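Local coordinates for conserved domain protein (Porphyromonas gingivalis, PDB 3PNN) that probably transfers a sugar unit to form a glycosidic linkage, as a cytoplasmic glycosyltransferase with a Rossmann-like alpha/beta/alpha fold, at residues Ala113-Phe118 with Asp223-Ser228. Numbering follows the deposited sequence.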
ATOM      1  N   ALA A 113      -3.166 -17.488  -3.266  1.00 29.94           N
ATOM      2  CA  ALA A 113      -4.445 -16.988  -3.753  1.00 29.48           C
ATOM      3  C   ALA A 113      -4.304 -16.159  -5.029  1.00 35.56           C
ATOM      4  O   ALA A 113      -5.240 -16.063  -5.799  1.00 32.64           O
ATOM      5  CB  ALA A 113      -5.139 -16.158  -2.685  1.00 29.45           C
ATOM      6  N   ILE A 114      -3.143 -15.550  -5.244  1.00 24.74           N
ATOM      7  CA  ILE A 114      -3.007 -14.605  -6.348  1.00 25.32           C
ATOM      8  C   ILE A 114      -2.100 -15.204  -7.419  1.00 29.20           C
ATOM      9  O   ILE A 114      -0.920 -15.436  -7.181  1.00 29.60           O
ATOM     10  CB  ILE A 114      -2.454 -13.267  -5.840  1.00 29.33           C
ATOM     11  CG1 ILE A 114      -3.448 -12.678  -4.827  1.00 32.36           C
ATOM     12  CG2 ILE A 114      -2.188 -12.318  -7.015  1.00 26.27           C
ATOM     13  CD1 ILE A 114      -2.957 -11.454  -4.065  1.00 32.56           C
ATOM     14  N   ARG A 115      -2.658 -15.467  -8.594  1.00 28.08           N
ATOM     15  CA  ARG A 115      -1.888 -16.111  -9.662  1.00 32.50           C
ATOM     16  C   ARG A 115      -1.984 -15.318 -10.961  1.00 34.49           C
ATOM     17  O   ARG A 115      -1.960 -15.885 -12.049  1.00 34.85           O
ATOM     18  CB  ARG A 115      -2.354 -17.558  -9.890  1.00 42.14           C
ATOM     19  CG  ARG A 115      -2.378 -18.454  -8.637  1.00 52.51           C
ATOM     20  CD  ARG A 115      -1.137 -18.278  -7.736  1.00 67.95           C
ATOM     21  NE  ARG A 115       0.135 -18.652  -8.363  1.00 73.64           N
ATOM     22  CZ  ARG A 115       1.328 -18.206  -7.960  1.00 70.97           C
ATOM     23  NH1 ARG A 115       1.420 -17.357  -6.939  1.00 56.72           N
ATOM     24  NH2 ARG A 115       2.435 -18.597  -8.586  1.00 67.07           N
ATOM     25  N   GLU A 116      -2.083 -13.997 -10.838  1.00 28.16           N
ATOM     26  CA  GLU A 116      -2.173 -13.125 -11.991  1.00 26.47           C
ATOM     27  C   GLU A 116      -1.545 -11.801 -11.571  1.00 24.65           C
ATOM     28  O   GLU A 116      -1.238 -11.626 -10.388  1.00 26.18           O
ATOM     29  CB  GLU A 116      -3.636 -12.930 -12.390  1.00 33.39           C
ATOM     30  CG  GLU A 116      -4.549 -12.422 -11.257  1.00 33.05           C
ATOM     31  CD  GLU A 116      -4.977 -13.520 -10.285  1.00 37.47           C
ATOM     32  OE1 GLU A 116      -5.180 -14.670 -10.731  1.00 43.39           O
ATOM     33  OE2 GLU A 116      -5.114 -13.242  -9.072  1.00 35.78           O
ATOM     34  N   PRO A 117      -1.332 -10.879 -12.523  1.00 23.87           N
ATOM     35  CA  PRO A 117      -0.809  -9.558 -12.129  1.00 24.39           C
ATOM     36  C   PRO A 117      -1.722  -8.914 -11.077  1.00 27.13           C
ATOM     37  O   PRO A 117      -2.952  -9.050 -11.128  1.00 25.35           O
ATOM     38  CB  PRO A 117      -0.841  -8.760 -13.441  1.00 25.24           C
ATOM     39  CG  PRO A 117      -0.680  -9.820 -14.518  1.00 29.33           C
ATOM     40  CD  PRO A 117      -1.436 -11.026 -13.985  1.00 28.40           C
ATOM     41  N   PHE A 118      -1.121  -8.224 -10.117  1.00 24.40           N
ATOM     42  CA  PHE A 118      -1.890  -7.698  -9.001  1.00 25.69           C
ATOM     43  C   PHE A 118      -1.359  -6.360  -8.504  1.00 26.06           C
ATOM     44  O   PHE A 118      -0.154  -6.075  -8.605  1.00 26.34           O
ATOM     45  CB  PHE A 118      -1.947  -8.732  -7.838  1.00 23.35           C
ATOM     46  CG  PHE A 118      -0.607  -9.032  -7.193  1.00 25.01           C
ATOM     47  CD1 PHE A 118      -0.266  -8.463  -5.964  1.00 23.56           C
ATOM     48  CD2 PHE A 118       0.278  -9.933  -7.780  1.00 22.68           C
ATOM     49  CE1 PHE A 118       0.962  -8.773  -5.359  1.00 22.42           C
ATOM     50  CE2 PHE A 118       1.495 -10.244  -7.186  1.00 24.00           C
ATOM     51  CZ  PHE A 118       1.839  -9.662  -5.980  1.00 25.77           C
ATOM     52  N   ASP A 223       5.787 -13.780  -9.586  1.00 23.42           N
ATOM     53  CA  ASP A 223       7.194 -14.097  -9.284  1.00 27.02           C
ATOM     54  C   ASP A 223       7.679 -13.228  -8.121  1.00 27.67           C
ATOM     55  O   ASP A 223       8.650 -13.550  -7.457  1.00 29.99           O
ATOM     56  CB  ASP A 223       8.092 -13.871 -10.502  1.00 25.92           C
ATOM     57  CG  ASP A 223       7.762 -12.583 -11.231  1.00 32.84           C
ATOM     58  OD1 ASP A 223       8.524 -11.593 -11.090  1.00 27.11           O
ATOM     59  OD2 ASP A 223       6.730 -12.558 -11.934  1.00 30.79           O
ATOM     60  N   TYR A 224       7.001 -12.112  -7.896  1.00 23.85           N
ATOM     61  CA  TYR A 224       7.353 -11.244  -6.779  1.00 25.15           C
ATOM     62  C   TYR A 224       7.257 -11.991  -5.448  1.00 28.35           C
ATOM     63  O   TYR A 224       8.045 -11.754  -4.536  1.00 24.80           O
ATOM     64  CB  TYR A 224       6.474  -9.974  -6.746  1.00 25.81           C
ATOM     65  CG  TYR A 224       6.918  -9.015  -5.645  1.00 27.78           C
ATOM     66  CD1 TYR A 224       8.104  -8.298  -5.770  1.00 27.09           C
ATOM     67  CD2 TYR A 224       6.165  -8.843  -4.485  1.00 28.73           C
ATOM     68  CE1 TYR A 224       8.535  -7.432  -4.771  1.00 25.29           C
ATOM     69  CE2 TYR A 224       6.595  -7.966  -3.461  1.00 30.16           C
ATOM     70  CZ  TYR A 224       7.772  -7.263  -3.631  1.00 29.28           C
ATOM     71  OH  TYR A 224       8.226  -6.402  -2.660  1.00 31.96           O
ATOM     72  N   PHE A 225       6.292 -12.896  -5.316  1.00 27.49           N
ATOM     73  CA  PHE A 225       6.216 -13.681  -4.078  1.00 25.95           C
ATOM     74  C   PHE A 225       7.477 -14.514  -3.862  1.00 28.31           C
ATOM     75  O   PHE A 225       7.953 -14.667  -2.735  1.00 30.13           O
ATOM     76  CB  PHE A 225       4.995 -14.606  -4.066  1.00 27.46           C
ATOM     77  CG  PHE A 225       3.674 -13.887  -4.161  1.00 24.85           C
ATOM     78  CD1 PHE A 225       3.257 -13.019  -3.156  1.00 24.37           C
ATOM     79  CD2 PHE A 225       2.823 -14.120  -5.235  1.00 23.75           C
ATOM     80  CE1 PHE A 225       2.025 -12.362  -3.239  1.00 30.28           C
ATOM     81  CE2 PHE A 225       1.594 -13.479  -5.326  1.00 25.16           C
ATOM     82  CZ  PHE A 225       1.187 -12.590  -4.321  1.00 26.31           C
ATOM     83  N   ASP A 226       8.000 -15.085  -4.938  1.00 27.40           N
ATOM     84  CA  ASP A 226       9.185 -15.938  -4.840  1.00 27.67           C
ATOM     85  C   ASP A 226      10.430 -15.136  -4.473  1.00 28.03           C
ATOM     86  O   ASP A 226      11.237 -15.573  -3.640  1.00 28.99           O
ATOM     87  CB  ASP A 226       9.435 -16.680  -6.160  1.00 31.63           C
ATOM     88  CG  ASP A 226       8.342 -17.687  -6.479  1.00 48.41           C
ATOM     89  OD1 ASP A 226       7.758 -18.264  -5.533  1.00 46.94           O
ATOM     90  OD2 ASP A 226       8.054 -17.894  -7.676  1.00 51.74           O
ATOM     91  N   TYR A 227      10.600 -13.976  -5.104  1.00 27.13           N
ATOM     92  CA  TYR A 227      11.736 -13.127  -4.761  1.00 28.19           C
ATOM     93  C   TYR A 227      11.606 -12.670  -3.308  1.00 27.60           C
ATOM     94  O   TYR A 227      12.600 -12.615  -2.575  1.00 28.48           O
ATOM     95  CB  TYR A 227      11.828 -11.914  -5.692  1.00 29.46           C
ATOM     96  CG  TYR A 227      12.209 -12.258  -7.119  1.00 28.93           C
ATOM     97  CD1 TYR A 227      13.314 -13.071  -7.398  1.00 30.66           C
ATOM     98  CD2 TYR A 227      11.471 -11.766  -8.187  1.00 28.28           C
ATOM     99  CE1 TYR A 227      13.655 -13.386  -8.717  1.00 31.76           C
ATOM    100  CE2 TYR A 227      11.808 -12.070  -9.503  1.00 30.35           C
ATOM    101  CZ  TYR A 227      12.892 -12.876  -9.759  1.00 30.35           C
ATOM    102  OH  TYR A 227      13.221 -13.164 -11.074  1.00 31.28           O
ATOM    103  N   SER A 228      10.384 -12.344  -2.894  1.00 27.14           N
ATOM    104  CA  SER A 228      10.158 -11.901  -1.513  1.00 26.74           C
ATOM    105  C   SER A 228      10.477 -13.003  -0.527  1.00 28.97           C
ATOM    106  O   SER A 228      10.987 -12.739   0.560  1.00 32.90           O
ATOM    107  CB  SER A 228       8.709 -11.472  -1.278  1.00 25.88           C
ATOM    108  OG  SER A 228       8.362 -10.317  -2.032  1.00 31.99           O
TER
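Phe118 and Phe225 reach toward each other from opposite directions and meet with their rings nearly parallel but slid past each other, a worked example of how aromatic side chains can join a loop-to-strand junction to a helix. The ring planes lie within 1° of parallel, yet the centroids are 4.9 Å apart, and the slide leaves little overlap. Contact is concentrated at the outer ends of the rings, where Phe118 CZ lies 3.4 Å from Phe225 CZ. A chi1 of 65° sets Phe118 CG between its backbone N and carbonyl carbon and turns the ring toward the helix.

Further apolar packing comes from Ile114, whose CB lies 4.0 Å from Phe225 CZ. Ile114 and Phe118 also touch Thr7 and Phe9 of strand 7-11, so the helix residue Phe225 packs on side chains that also contact that strand.

Polar groups border the same ring. Ile114 O approaches Phe225 CE2 at 3.7 Å, while Arg115, its chain bent at chi2 and chi3, brings NH1 to 3.9 Å from Phe225 CD2. That carbon lies at the guanidinium edge, near its plane, which is tilted 31° from the ring, so the group is not stacked over it. NH1 also makes weak hydrogen bonds to Ile114 O and Arg111 O.

With no hydrogen bond or salt bridge crossing between 113-118 and 223-228, their contact depends on shape and apolar burial, with the arginine charge at the exposed side.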